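PDB 2Q35: CurF from Lyngbya majuscula, which probably catalyses a decarboxylation step in polyketide chain beta-branching, acting through the ECH2 domain, a member of the crotonase (enoyl-CoA hydratase/isomerase) family. Local coordinates for residues A[4-9]-A[39-44]; A[14-19]-A[33-38]; A[94-99]-A[183-188]; A[104-109]-A[115-120]; A[148-153]-A[164-169]. The protein carries 1 engineered substitution. All blocks are in the same frame, centred on the assembly; numbering follows the deposited sequence.

Contact 1: A[4-9]-A[39-44]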
# COMPACT_ATOMS: atom_id res chain seq x y z
N VAL A 4 0.33 -5.05 35.12
CA VAL A 4 -0.24 -4.17 34.09
C VAL A 4 -1.05 -3.11 34.83
O VAL A 4 -1.90 -3.46 35.66
CB VAL A 4 -1.14 -4.90 33.05
CG1 VAL A 4 -1.56 -3.94 31.93
CG2 VAL A 4 -0.41 -6.11 32.46
N GLN A 5 -0.73 -1.84 34.57
CA GLN A 5 -1.30 -0.71 35.30
C GLN A 5 -1.89 0.32 34.37
O GLN A 5 -1.30 0.67 33.33
CB GLN A 5 -0.24 -0.04 36.18
CG GLN A 5 0.31 -0.95 37.30
CD GLN A 5 -0.60 -0.99 38.50
OE1 GLN A 5 -1.31 -0.01 38.79
NE2 GLN A 5 -0.60 -2.11 39.21
N LEU A 6 -3.04 0.85 34.77
CA LEU A 6 -3.74 1.88 34.01
C LEU A 6 -3.59 3.22 34.73
O LEU A 6 -3.83 3.32 35.95
CB LEU A 6 -5.23 1.50 33.89
CG LEU A 6 -6.19 2.54 33.32
CD1 LEU A 6 -5.98 2.70 31.87
CD2 LEU A 6 -7.61 2.05 33.56
N THR A 7 -3.13 4.23 33.99
CA THR A 7 -3.06 5.59 34.51
C THR A 7 -3.76 6.58 33.58
O THR A 7 -3.86 6.36 32.36
CB THR A 7 -1.59 6.05 34.71
OG1 THR A 7 -0.85 5.83 33.49
CG2 THR A 7 -0.94 5.27 35.88
N GLU A 8 -4.23 7.69 34.17
CA GLU A 8 -4.92 8.76 33.44
C GLU A 8 -3.97 9.86 33.06
O GLU A 8 -3.21 10.36 33.92
CB GLU A 8 -6.05 9.33 34.29
CG GLU A 8 -7.25 8.37 34.41
CD GLU A 8 -8.32 8.85 35.38
OE1 GLU A 8 -8.08 9.90 36.04
OE2 GLU A 8 -9.38 8.20 35.45
N LEU A 9 -4.02 10.25 31.79
CA LEU A 9 -3.14 11.30 31.27
C LEU A 9 -3.86 12.63 31.05
O LEU A 9 -3.19 13.65 30.76
CB LEU A 9 -2.48 10.85 29.97
CG LEU A 9 -1.69 9.55 30.07
CD1 LEU A 9 -1.02 9.27 28.75
CD2 LEU A 9 -0.72 9.57 31.24
N PHE A 39 -8.18 -3.46 30.23
CA PHE A 39 -9.11 -3.16 29.13
C PHE A 39 -10.58 -3.20 29.57
O PHE A 39 -11.40 -2.44 29.03
CB PHE A 39 -8.84 -4.01 27.89
CG PHE A 39 -7.74 -3.45 27.02
CD1 PHE A 39 -7.99 -2.37 26.17
CD2 PHE A 39 -6.46 -4.00 27.03
CE1 PHE A 39 -6.97 -1.82 25.34
CE2 PHE A 39 -5.43 -3.46 26.21
CZ PHE A 39 -5.69 -2.38 25.37
N SER A 40 -10.90 -4.03 30.57
CA SER A 40 -12.22 -4.02 31.22
C SER A 40 -12.48 -2.68 31.90
O SER A 40 -13.52 -2.06 31.74
CB SER A 40 -12.34 -5.14 32.26
OG SER A 40 -13.61 -5.08 32.92
N VAL A 41 -11.50 -2.22 32.66
CA VAL A 41 -11.62 -0.91 33.30
C VAL A 41 -11.86 0.20 32.26
O VAL A 41 -12.73 1.06 32.45
CB VAL A 41 -10.38 -0.63 34.18
CG1 VAL A 41 -10.38 0.81 34.70
CG2 VAL A 41 -10.39 -1.59 35.35
N VAL A 42 -11.10 0.16 31.17
CA VAL A 42 -11.30 1.12 30.08
C VAL A 42 -12.72 1.05 29.55
O VAL A 42 -13.39 2.08 29.40
CB VAL A 42 -10.28 0.87 28.96
CG1 VAL A 42 -10.64 1.67 27.70
CG2 VAL A 42 -8.90 1.30 29.47
N ALA A 43 -13.21 -0.16 29.28
CA ALA A 43 -14.54 -0.32 28.67
C ALA A 43 -15.64 0.30 29.54
O ALA A 43 -16.69 0.73 29.05
CB ALA A 43 -14.83 -1.77 28.40
N GLN A 44 -15.39 0.33 30.84
CA GLN A 44 -16.37 0.79 31.81
C GLN A 44 -16.35 2.28 32.11
O GLN A 44 -17.27 2.79 32.75
CB GLN A 44 -16.17 0.03 33.11
CG GLN A 44 -16.40 -1.46 32.95
CD GLN A 44 -16.01 -2.23 34.19
OE1 GLN A 44 -15.22 -1.77 35.02
NE2 GLN A 44 -16.57 -3.43 34.31
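A chi1 of 171° swings CG of Leu6 opposite its own backbone N, and chi2 of 73° then spreads the two methyls over helix residues 41 and 42. On the helix, CG1 of Val41, anti to the backbone N, is the methyl that faces Leu6 CD2, whereas Val42 offers its CG2 branch. The fork of Leu6 therefore straddles two successive helix positions, one methyl for each valine. Leu6 CD2 meets Val41 CG1 at 3.2 Å, with Val41 CB at 3.9 Å from the same Leu6 CD2, while Leu6 CD1 reaches Val42 CG2 at 4.0 Å. The first distance is shorter than usual carbon contact, so the exact placing of those methyls is doubtful, although their proximity is not. The backbones stand well apart, with CA of Leu6 8.4 Å from CA of Val41, and side chains alone bridge the gap. Leu6 also packs on Val14, Ile16, Cys38 and Tyr48, while Val42 leans inward on Val51 and Ile91. The contact thus lays the C-terminal part of helix 29-44 against strand 4-10, the edge strand of the main sheet in this chain. All pairing is carbon on carbon and just 109 Å² is buried, which implies a small, purely apolar seam held by dispersion and the burial of methyls, grading from a buried valine to a partly exposed one.

Contact 2: A[14-19]-A[33-38]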
# COMPACT_ATOMS: atom_id res chain seq x y z
N VAL A 14 -5.67 7.66 28.24
CA VAL A 14 -5.17 6.79 29.33
C VAL A 14 -4.00 5.94 28.86
O VAL A 14 -3.82 5.74 27.67
CB VAL A 14 -6.28 5.92 29.98
CG1 VAL A 14 -7.42 6.80 30.44
CG2 VAL A 14 -6.75 4.87 29.01
N GLN A 15 -3.19 5.49 29.81
CA GLN A 15 -2.05 4.68 29.47
C GLN A 15 -2.14 3.34 30.17
O GLN A 15 -2.36 3.28 31.39
CB GLN A 15 -0.76 5.45 29.86
CG GLN A 15 0.54 4.71 29.48
CD GLN A 15 1.78 5.52 29.88
OE1 GLN A 15 1.82 6.72 29.65
NE2 GLN A 15 2.77 4.86 30.51
N ILE A 16 -1.95 2.26 29.41
CA ILE A 16 -1.86 0.90 29.97
C ILE A 16 -0.42 0.46 29.79
O ILE A 16 0.08 0.38 28.66
CB ILE A 16 -2.80 -0.07 29.25
CG1 ILE A 16 -4.27 0.32 29.54
CG2 ILE A 16 -2.52 -1.52 29.69
CD1 ILE A 16 -5.37 -0.54 28.79
N THR A 17 0.25 0.20 30.91
CA THR A 17 1.68 -0.04 30.92
C THR A 17 1.93 -1.44 31.37
O THR A 17 1.54 -1.82 32.47
CB THR A 17 2.39 0.94 31.91
OG1 THR A 17 2.05 2.27 31.55
CG2 THR A 17 3.90 0.78 31.88
N MET A 18 2.61 -2.20 30.51
CA MET A 18 3.00 -3.59 30.83
C MET A 18 4.37 -3.60 31.47
O MET A 18 5.34 -3.09 30.89
CB MET A 18 3.05 -4.46 29.55
CG MET A 18 1.70 -4.64 28.86
SD MET A 18 1.81 -5.45 27.26
CE MET A 18 2.69 -4.23 26.27
N LYS A 19 4.46 -4.22 32.65
CA LYS A 19 5.74 -4.30 33.36
C LYS A 19 5.85 -5.63 34.10
O LYS A 19 5.82 -5.69 35.32
CB LYS A 19 5.91 -3.09 34.29
CG LYS A 19 7.31 -2.98 34.93
CD LYS A 19 7.40 -1.78 35.84
CE LYS A 19 8.80 -1.66 36.43
NZ LYS A 19 8.95 -0.45 37.27
N GLU A 33 -3.77 -11.66 32.04
CA GLU A 33 -4.84 -11.30 32.98
C GLU A 33 -4.85 -9.80 33.26
O GLU A 33 -5.92 -9.19 33.37
CB GLU A 33 -4.71 -12.09 34.28
CG GLU A 33 -5.72 -11.69 35.37
CD GLU A 33 -7.20 -11.96 35.02
OE1 GLU A 33 -7.52 -12.64 34.01
OE2 GLU A 33 -8.06 -11.50 35.80
N GLY A 34 -3.68 -9.19 33.34
CA GLY A 34 -3.63 -7.76 33.62
C GLY A 34 -4.09 -6.92 32.43
O GLY A 34 -4.73 -5.88 32.60
N LEU A 35 -3.77 -7.37 31.22
CA LEU A 35 -4.33 -6.73 30.03
C LEU A 35 -5.86 -6.86 29.99
O LEU A 35 -6.55 -5.85 29.73
CB LEU A 35 -3.70 -7.29 28.74
CG LEU A 35 -2.28 -6.87 28.43
CD1 LEU A 35 -1.78 -7.74 27.28
CD2 LEU A 35 -2.22 -5.33 28.06
N ARG A 36 -6.38 -8.06 30.26
CA ARG A 36 -7.83 -8.23 30.32
C ARG A 36 -8.46 -7.25 31.33
O ARG A 36 -9.41 -6.52 31.01
CB ARG A 36 -8.22 -9.68 30.62
CG ARG A 36 -9.73 -9.89 30.51
CD ARG A 36 -10.31 -10.97 31.47
NE ARG A 36 -9.91 -10.77 32.87
CZ ARG A 36 -10.42 -9.85 33.69
NH1 ARG A 36 -11.38 -9.00 33.31
NH2 ARG A 36 -9.93 -9.77 34.93
N HIS A 37 -7.90 -7.22 32.53
CA HIS A 37 -8.41 -6.34 33.56
C HIS A 37 -8.36 -4.88 33.17
O HIS A 37 -9.34 -4.14 33.28
CB HIS A 37 -7.67 -6.54 34.88
CG HIS A 37 -8.13 -5.60 35.95
ND1 HIS A 37 -9.37 -5.69 36.55
CD2 HIS A 37 -7.54 -4.50 36.47
CE1 HIS A 37 -9.51 -4.71 37.42
NE2 HIS A 37 -8.41 -3.97 37.40
N CYS A 38 -7.21 -4.42 32.70
CA CYS A 38 -7.13 -2.99 32.39
C CYS A 38 -8.04 -2.59 31.23
O CYS A 38 -8.65 -1.52 31.28
CB CYS A 38 -5.71 -2.57 32.11
SG CYS A 38 -4.68 -2.57 33.62
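Ile16 and Cys38 make the closest approach, Ile16 CD1 resting 3.9 Å from Cys38 CB. Cys38 CB also lies 4.1 Å from Ile16 CG1, so it sits against the longer branch of the isoleucine along its length, and Ile16 CG2 is likewise 4.1 Å from Cys38 CB. The chi1 of Ile16 (-67°) places CG1 beside the backbone N and CG2 beside the carbonyl carbon, giving the helix a broad face of three carbons. A second cluster gathers on Leu35, whose CD2 methyl is 4.2 Å from Ile16 CG2. Met18 CG and Met18 SD both lie 4.1 Å from Leu35 CD2, because a chi1 of -64° sets CG beside the backbone N and a nearly straight chi2 carries the sulfur onward. One leucine branch thus fills the groove between two strand residues on the same face of the sheet.

Around this first shell, Ile16 is backed by Phe39, Val42, Val51 and Leu53, Met18 by Ile31 and Phe60, and Leu35 by Leu82. Backbone hydrogen bonds of Ile16 with Ile52 and Thr54 fix its place in the sheet. The polar pairs Gln15-Thr17 and Glu33-Arg36 lie away from the contact.

The axes of strand 14-18 and helix 33-38 pass 9.8 Å apart and are nearly antiparallel, at 170°. This is the first half of a beta-alpha-beta unit: helix 29-44 returns along the sheet to strand 50-54, which pairs with strand 13-18 on the side opposite strand 4-10.

Contact 3: A[94-99]-A[183-188]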
# COMPACT_ATOMS: atom_id res chain seq x y z
N ILE A 94 -3.15 3.54 20.67
CA ILE A 94 -1.81 3.82 20.13
C ILE A 94 -0.81 2.91 20.84
O ILE A 94 -0.71 2.93 22.06
CB ILE A 94 -1.41 5.28 20.41
CG1 ILE A 94 -2.46 6.26 19.83
CG2 ILE A 94 0.01 5.60 19.87
CD1 ILE A 94 -2.31 7.73 20.25
N ALA A 95 -0.07 2.10 20.08
CA ALA A 95 0.91 1.19 20.68
C ALA A 95 2.23 1.95 20.68
O ALA A 95 2.81 2.16 19.62
CB ALA A 95 1.06 -0.06 19.87
N ALA A 96 2.67 2.31 21.86
CA ALA A 96 3.95 3.04 22.01
C ALA A 96 5.03 1.99 22.29
O ALA A 96 5.26 1.59 23.44
CB ALA A 96 3.87 4.08 23.14
N MET A 97 5.61 1.47 21.22
CA MET A 97 6.54 0.37 21.35
C MET A 97 7.94 0.97 21.61
O MET A 97 8.76 1.06 20.70
CB MET A 97 6.50 -0.52 20.12
CG MET A 97 5.11 -1.08 19.85
SD MET A 97 5.10 -2.49 18.70
CE MET A 97 6.10 -1.85 17.36
N GLN A 98 8.15 1.36 22.86
CA GLN A 98 9.41 2.04 23.26
C GLN A 98 10.58 1.06 23.37
O GLN A 98 11.75 1.48 23.50
CB GLN A 98 9.20 2.81 24.57
CG GLN A 98 9.49 2.07 25.90
CD GLN A 98 8.81 0.72 26.06
OE1 GLN A 98 7.69 0.48 25.56
NE2 GLN A 98 9.49 -0.19 26.74
N GLY A 99 10.25 -0.22 23.42
CA GLY A 99 11.19 -1.33 23.51
C GLY A 99 11.00 -2.39 22.44
O GLY A 99 10.29 -2.19 21.46
N ASN A 183 6.29 9.91 24.68
CA ASN A 183 5.88 11.30 24.47
C ASN A 183 5.19 11.52 23.12
O ASN A 183 4.20 12.25 23.05
CB ASN A 183 7.09 12.26 24.57
CG ASN A 183 7.71 12.33 25.98
OD1 ASN A 183 8.92 12.66 26.14
ND2 ASN A 183 6.91 12.04 26.99
N TYR A 184 5.72 10.92 22.06
CA TYR A 184 5.17 11.08 20.72
C TYR A 184 3.74 10.51 20.74
O TYR A 184 2.82 11.17 20.25
CB TYR A 184 6.03 10.36 19.68
CG TYR A 184 5.50 10.52 18.26
CD1 TYR A 184 4.40 9.80 17.83
CD2 TYR A 184 6.09 11.42 17.36
CE1 TYR A 184 3.89 9.94 16.56
CE2 TYR A 184 5.59 11.56 16.05
CZ TYR A 184 4.48 10.80 15.67
OH TYR A 184 3.91 10.87 14.41
N ALA A 185 3.59 9.32 21.33
CA ALA A 185 2.27 8.66 21.41
C ALA A 185 1.28 9.51 22.21
O ALA A 185 0.11 9.67 21.82
CB ALA A 185 2.38 7.27 22.03
N GLN A 186 1.75 10.09 23.31
CA GLN A 186 0.90 10.90 24.16
C GLN A 186 0.42 12.13 23.42
O GLN A 186 -0.75 12.51 23.52
CB GLN A 186 1.63 11.30 25.46
CG GLN A 186 1.89 10.10 26.38
CD GLN A 186 2.89 10.40 27.49
OE1 GLN A 186 3.64 11.38 27.41
NE2 GLN A 186 2.93 9.56 28.51
N GLN A 187 1.32 12.75 22.66
CA GLN A 187 0.96 13.94 21.88
C GLN A 187 -0.09 13.63 20.82
O GLN A 187 -1.06 14.39 20.67
CB GLN A 187 2.21 14.59 21.26
CG GLN A 187 3.10 15.22 22.33
CD GLN A 187 4.33 15.90 21.77
OE1 GLN A 187 4.36 16.35 20.62
NE2 GLN A 187 5.37 15.99 22.61
N LEU A 188 0.10 12.51 20.11
CA LEU A 188 -0.87 12.06 19.12
C LEU A 188 -2.20 11.76 19.82
O LEU A 188 -3.26 12.14 19.29
CB LEU A 188 -0.34 10.82 18.40
CG LEU A 188 -1.28 10.14 17.39
CD1 LEU A 188 -1.78 11.09 16.29
CD2 LEU A 188 -0.58 8.90 16.82
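The flat group that Ile94 touches is a peptide: its CD1 comes up to the oxygen end of the Ala185 carbonyl, 3.5 Å from Ala185 O and somewhat out of the peptide plane. No flat side chain takes part between the two segments, and the rest of the meeting is aliphatic. Ile94 splits its two branches along the helix. CG2, set beside the carbonyl carbon by a chi1 of -56°, presses on Ala185 CB at 3.6 Å. On the longer branch, CD1 also ends 3.9 Å from Leu188 CG, the two side chains crossing at a slant. Leu188 presents CB, CG and CD2 to that single methyl. Two residues further along the strand, Ala96 CB meets the same Ala185 CB at 3.7 Å, methyl against methyl.

The small side chains explain how near the backbones come: CA of Ala96 is 5.9 Å from CA of Ala185, and the segment axes approach to 8.4 Å. Strand 94-97 and helix 183-188 run almost antiparallel, at 166°. Ala185 also packs on Ile52 and Tyr184 on Val116, so helix 178-192 spans at least strands 50-54, 93-97 and 114-118 of the main sheet. Leu188, besides meeting Ile94, packs on Glu153 of the second subunit, and Tyr184 on Arg169 of that subunit, so the helix also reaches the subunit interface.

With all four touching residues buried, the chemistry is that of close-packed methyls; the one polar atom at the contact, Ala185 O, is met by a methyl, Ile94 CD1, and the closeness of helix and sheet rests on alanine facing alanine.

Contact 4: A[104-109]-A[115-120]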
# COMPACT_ATOMS: atom_id res chain seq x y z
N GLY A 104 4.54 -12.72 18.61
CA GLY A 104 3.23 -12.25 19.05
C GLY A 104 3.28 -10.86 19.66
O GLY A 104 2.28 -10.11 19.63
N GLY A 105 4.43 -10.50 20.24
CA GLY A 105 4.58 -9.18 20.85
C GLY A 105 4.60 -8.05 19.82
O GLY A 105 4.13 -6.94 20.09
N LEU A 106 5.15 -8.33 18.64
CA LEU A 106 5.09 -7.34 17.56
C LEU A 106 3.64 -7.27 17.07
O LEU A 106 3.12 -6.18 16.84
CB LEU A 106 6.04 -7.70 16.40
CG LEU A 106 5.94 -6.83 15.15
CD1 LEU A 106 6.25 -5.37 15.49
CD2 LEU A 106 6.87 -7.35 14.01
N LEU A 107 2.99 -8.42 16.91
CA LEU A 107 1.58 -8.40 16.47
C LEU A 107 0.68 -7.67 17.44
O LEU A 107 -0.21 -6.94 17.01
CB LEU A 107 1.05 -9.81 16.19
CG LEU A 107 1.38 -10.32 14.78
CD1 LEU A 107 0.56 -9.52 13.74
CD2 LEU A 107 2.87 -10.30 14.43
N LEU A 108 0.92 -7.84 18.74
CA LEU A 108 0.16 -7.15 19.77
C LEU A 108 0.13 -5.66 19.51
O LEU A 108 -0.92 -5.01 19.57
CB LEU A 108 0.78 -7.39 21.14
CG LEU A 108 -0.04 -6.81 22.30
CD1 LEU A 108 -1.33 -7.62 22.52
CD2 LEU A 108 0.77 -6.79 23.59
N GLY A 109 1.31 -5.08 19.23
CA GLY A 109 1.30 -3.67 18.89
C GLY A 109 0.62 -3.36 17.58
O GLY A 109 -0.06 -2.34 17.45
N VAL A 115 0.78 3.11 15.71
CA VAL A 115 1.93 2.38 16.24
C VAL A 115 3.12 3.34 16.17
O VAL A 115 3.27 4.07 15.18
CB VAL A 115 2.24 1.12 15.43
CG1 VAL A 115 3.36 0.31 16.06
CG2 VAL A 115 0.96 0.23 15.30
N VAL A 116 3.92 3.35 17.23
CA VAL A 116 5.17 4.15 17.26
C VAL A 116 6.31 3.19 17.63
O VAL A 116 6.19 2.39 18.58
CB VAL A 116 5.13 5.29 18.30
CG1 VAL A 116 6.39 6.19 18.14
CG2 VAL A 116 3.87 6.14 18.14
N PHE A 117 7.42 3.26 16.88
CA PHE A 117 8.54 2.33 17.05
C PHE A 117 9.72 3.13 17.61
O PHE A 117 9.78 4.34 17.37
CB PHE A 117 9.03 1.79 15.70
CG PHE A 117 8.11 0.77 15.07
CD1 PHE A 117 8.48 -0.56 15.01
CD2 PHE A 117 6.94 1.18 14.46
CE1 PHE A 117 7.63 -1.52 14.39
CE2 PHE A 117 6.09 0.25 13.86
CZ PHE A 117 6.45 -1.10 13.82
N SER A 118 10.60 2.44 18.34
CA SER A 118 11.88 3.00 18.84
C SER A 118 12.99 2.75 17.82
O SER A 118 13.17 1.63 17.33
CB SER A 118 12.23 2.33 20.17
OG SER A 118 13.64 2.42 20.46
N GLN A 119 13.81 3.77 17.57
CA GLN A 119 14.92 3.65 16.65
C GLN A 119 15.92 2.59 17.06
O GLN A 119 16.47 1.90 16.21
CB GLN A 119 15.68 4.98 16.57
CG GLN A 119 14.98 6.09 15.84
CD GLN A 119 15.68 7.46 16.02
OE1 GLN A 119 15.23 8.48 15.48
NE2 GLN A 119 16.76 7.49 16.80
N GLU A 120 16.14 2.46 18.37
CA GLU A 120 17.22 1.62 18.91
C GLU A 120 16.81 0.18 19.18
O GLU A 120 17.67 -0.70 19.32
CB GLU A 120 17.75 2.23 20.22
CG GLU A 120 18.42 3.61 20.08
CD GLU A 120 17.43 4.77 20.08
OE1 GLU A 120 16.20 4.53 20.21
OE2 GLU A 120 17.89 5.93 19.95
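A backbone oxygen, rather than a side chain, carries the nearest approach from the helix: Gly109 O lies 3.5 Å from Val115 CG2. Gly109 has no side chain to interpose, and its CA sits 6.6 Å from that of Val115, the shortest CA spacing between the segments. The valine brings this methyl forward because its chi1 of -175° puts CG1 opposite the backbone N and CG2 beside it. The second meeting is looser. Leu106 CD1 comes 4.2 Å from Phe117 CE1, approaching the ring obliquely. Neither CB of this pair points straight across; the leucine methyl and the far part of the ring close the distance.

Helix 104-110 and strand 114-118 are joined by a short turn, so the chain leaves the helix and folds back into the main sheet almost at once. Helix 104-110 begins at a glycine-rich run, the place where crotonases typically supply a backbone N-H to the oxyanion hole; its position here is consistent with that role. The touching residues are all buried, near the centre of the chain.

Met97 of the adjacent strand 93-97 packs on Leu106, Val115 and Phe117 together, bridging the two meetings. The Phe117 ring also stands edge-to-face with Tyr123. At the end of the strand, Ser118 OG accepts from the backbone N of Glu120 at 3.3 Å with an N-H...O angle of 137°, which makes an ST turn there. The same hydroxyl is hydrogen-bonded to Ser121 OG, and Glu120 OE1 takes the backbone N of Arg178.

Contact 5: A[148-153]-A[164-169]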
# COMPACT_ATOMS: atom_id res chain seq x y z
N SER A 148 3.24 -4.83 1.84
CA SER A 148 3.48 -6.22 1.43
C SER A 148 4.96 -6.65 1.40
O SER A 148 5.28 -7.80 1.72
CB SER A 148 2.76 -6.56 0.11
OG SER A 148 3.19 -5.73 -0.96
N GLU A 149 5.86 -5.73 1.06
CA GLU A 149 7.29 -6.08 0.93
C GLU A 149 8.09 -6.21 2.22
O GLU A 149 8.84 -7.18 2.36
CB GLU A 149 8.01 -5.14 -0.02
CG GLU A 149 8.25 -5.78 -1.35
CD GLU A 149 6.98 -5.95 -2.16
OE1 GLU A 149 6.54 -4.92 -2.73
OE2 GLU A 149 6.46 -7.10 -2.24
N LEU A 150 7.95 -5.26 3.13
CA LEU A 150 8.51 -5.44 4.46
C LEU A 150 7.88 -6.67 5.08
O LEU A 150 8.57 -7.47 5.69
CB LEU A 150 8.28 -4.24 5.40
CG LEU A 150 9.46 -3.32 5.73
CD1 LEU A 150 9.06 -2.33 6.82
CD2 LEU A 150 10.74 -4.06 6.13
N ALA A 151 6.56 -6.80 4.94
CA ALA A 151 5.88 -7.93 5.55
C ALA A 151 6.51 -9.23 5.04
O ALA A 151 6.86 -10.10 5.84
CB ALA A 151 4.38 -7.88 5.24
N GLN A 152 6.67 -9.34 3.73
CA GLN A 152 7.27 -10.53 3.09
C GLN A 152 8.65 -10.85 3.68
O GLN A 152 8.95 -11.98 4.11
CB GLN A 152 7.44 -10.24 1.59
CG GLN A 152 7.66 -11.42 0.72
CD GLN A 152 6.37 -11.97 0.15
OE1 GLN A 152 5.29 -11.77 0.71
NE2 GLN A 152 6.48 -12.66 -0.96
N GLU A 153 9.51 -9.86 3.74
CA GLU A 153 10.88 -10.15 4.16
C GLU A 153 10.95 -10.49 5.65
O GLU A 153 11.66 -11.43 6.03
CB GLU A 153 11.82 -9.00 3.84
CG GLU A 153 13.28 -9.38 4.05
CD GLU A 153 14.22 -8.20 3.96
OE1 GLU A 153 14.32 -7.61 2.87
OE2 GLU A 153 14.88 -7.86 4.97
N LYS A 164 15.52 1.73 13.37
CA LYS A 164 16.22 2.55 12.38
C LYS A 164 16.25 1.90 11.01
O LYS A 164 16.06 2.57 9.98
CB LYS A 164 17.64 2.83 12.87
CG LYS A 164 18.38 3.82 12.00
CD LYS A 164 19.76 4.05 12.55
CE LYS A 164 20.44 5.21 11.83
NZ LYS A 164 21.92 5.17 12.02
N GLU A 165 16.48 0.59 10.98
CA GLU A 165 16.54 -0.15 9.72
C GLU A 165 15.17 -0.14 9.05
O GLU A 165 15.07 -0.01 7.83
CB GLU A 165 17.04 -1.58 9.96
CG GLU A 165 18.47 -1.66 10.52
CD GLU A 165 18.92 -3.10 10.79
OE1 GLU A 165 18.35 -3.77 11.68
OE2 GLU A 165 19.87 -3.55 10.12
N LEU A 166 14.12 -0.26 9.85
CA LEU A 166 12.75 -0.26 9.32
C LEU A 166 12.39 1.11 8.74
O LEU A 166 11.78 1.19 7.68
CB LEU A 166 11.74 -0.67 10.39
CG LEU A 166 11.90 -2.07 10.99
CD1 LEU A 166 10.91 -2.22 12.12
CD2 LEU A 166 11.69 -3.13 9.91
N ALA A 167 12.80 2.18 9.42
CA ALA A 167 12.59 3.55 8.95
C ALA A 167 13.31 3.78 7.63
O ALA A 167 12.74 4.39 6.71
CB ALA A 167 13.11 4.55 10.00
N GLU A 168 14.55 3.31 7.54
CA GLU A 168 15.33 3.47 6.33
C GLU A 168 14.70 2.73 5.16
O GLU A 168 14.83 3.13 4.02
CB GLU A 168 16.78 3.04 6.56
CG GLU A 168 17.46 3.87 7.66
CD GLU A 168 18.96 3.72 7.67
OE1 GLU A 168 19.50 2.90 6.89
OE2 GLU A 168 19.61 4.43 8.48
N ARG A 169 13.95 1.68 5.51
CA ARG A 169 13.23 0.83 4.58
C ARG A 169 11.87 1.42 4.19
O ARG A 169 11.18 0.88 3.33
CB ARG A 169 12.99 -0.49 5.31
CG ARG A 169 12.99 -1.68 4.46
CD ARG A 169 14.40 -2.08 4.06
NE ARG A 169 14.26 -3.15 3.09
CZ ARG A 169 14.51 -4.43 3.32
NH1 ARG A 169 15.01 -4.84 4.49
NH2 ARG A 169 14.30 -5.30 2.34
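Glu153 and Arg169 reach across the contact at about a right angle to each other, and their carboxylate and guanidinium planes are turned 46° apart. The fork of the salt bridge is therefore twisted, not coplanar. Arg169 NH1 donates to Glu153 OE2 at 3.1 Å with an N-H...O angle of 161°; the oxygen lies near the guanidinium plane, while the donor approaches it on the syn side but tilted out of the carboxylate plane. Arg169 NH2 pairs with Glu153 OE1, though the modelled 2.4 Å is too short to be taken literally. Glu153 reaches the arginine because its CG stands opposite the backbone N (chi1 -170°) and the chain runs extended from there.

Beneath the charges, Leu150 lies slantwise to both Leu166 of the helix and Arg169 just beyond it. Its CD2 contacts Arg169 CG at 3.7 Å and Leu166 CD2 at 4.0 Å, so the aliphatic root of the arginine, bent at chi2, shares one methyl with a buried leucine. Ile171 packs on both leucines.

Glu153 OE2 has a second partner in Tyr161 OH. On the interface side, Phe114 of the third subunit packs on Glu153, and Tyr184 of that subunit on Arg169.

The chemistry implies a charged clasp over an apolar joint: the NH1 bond, Tyr161 OH and the nearby guanidinium would probably keep the buried Glu153 ionised, paired with an exposed arginine at this trimer interface.

Contacts 1 and 2 share helix 29-44 and neighbouring strands, their centres 7 Å apart; Thr7 O to Gln15 N (2.8 Å) pairs those strands. Contact 3 covers the other face of the sheet, where Gln186 NE2 reaches Gln15 OE1 of contact 2 at 3.3 Å. Contacts 3 and 4 use adjacent strands, joined by Met97 N to Val116 O at 2.9 Å. Contact 4, centred 6 Å from the chain's centre, holds the helix likely to border the active site, and Gln119 O to Lys164 N (3.0 Å) leads to contact 5. Contacts 1 and 5 lie about 32 Å apart between centres. Contacts 3 and 5 do not touch within a chain, but their residues meet between subunits.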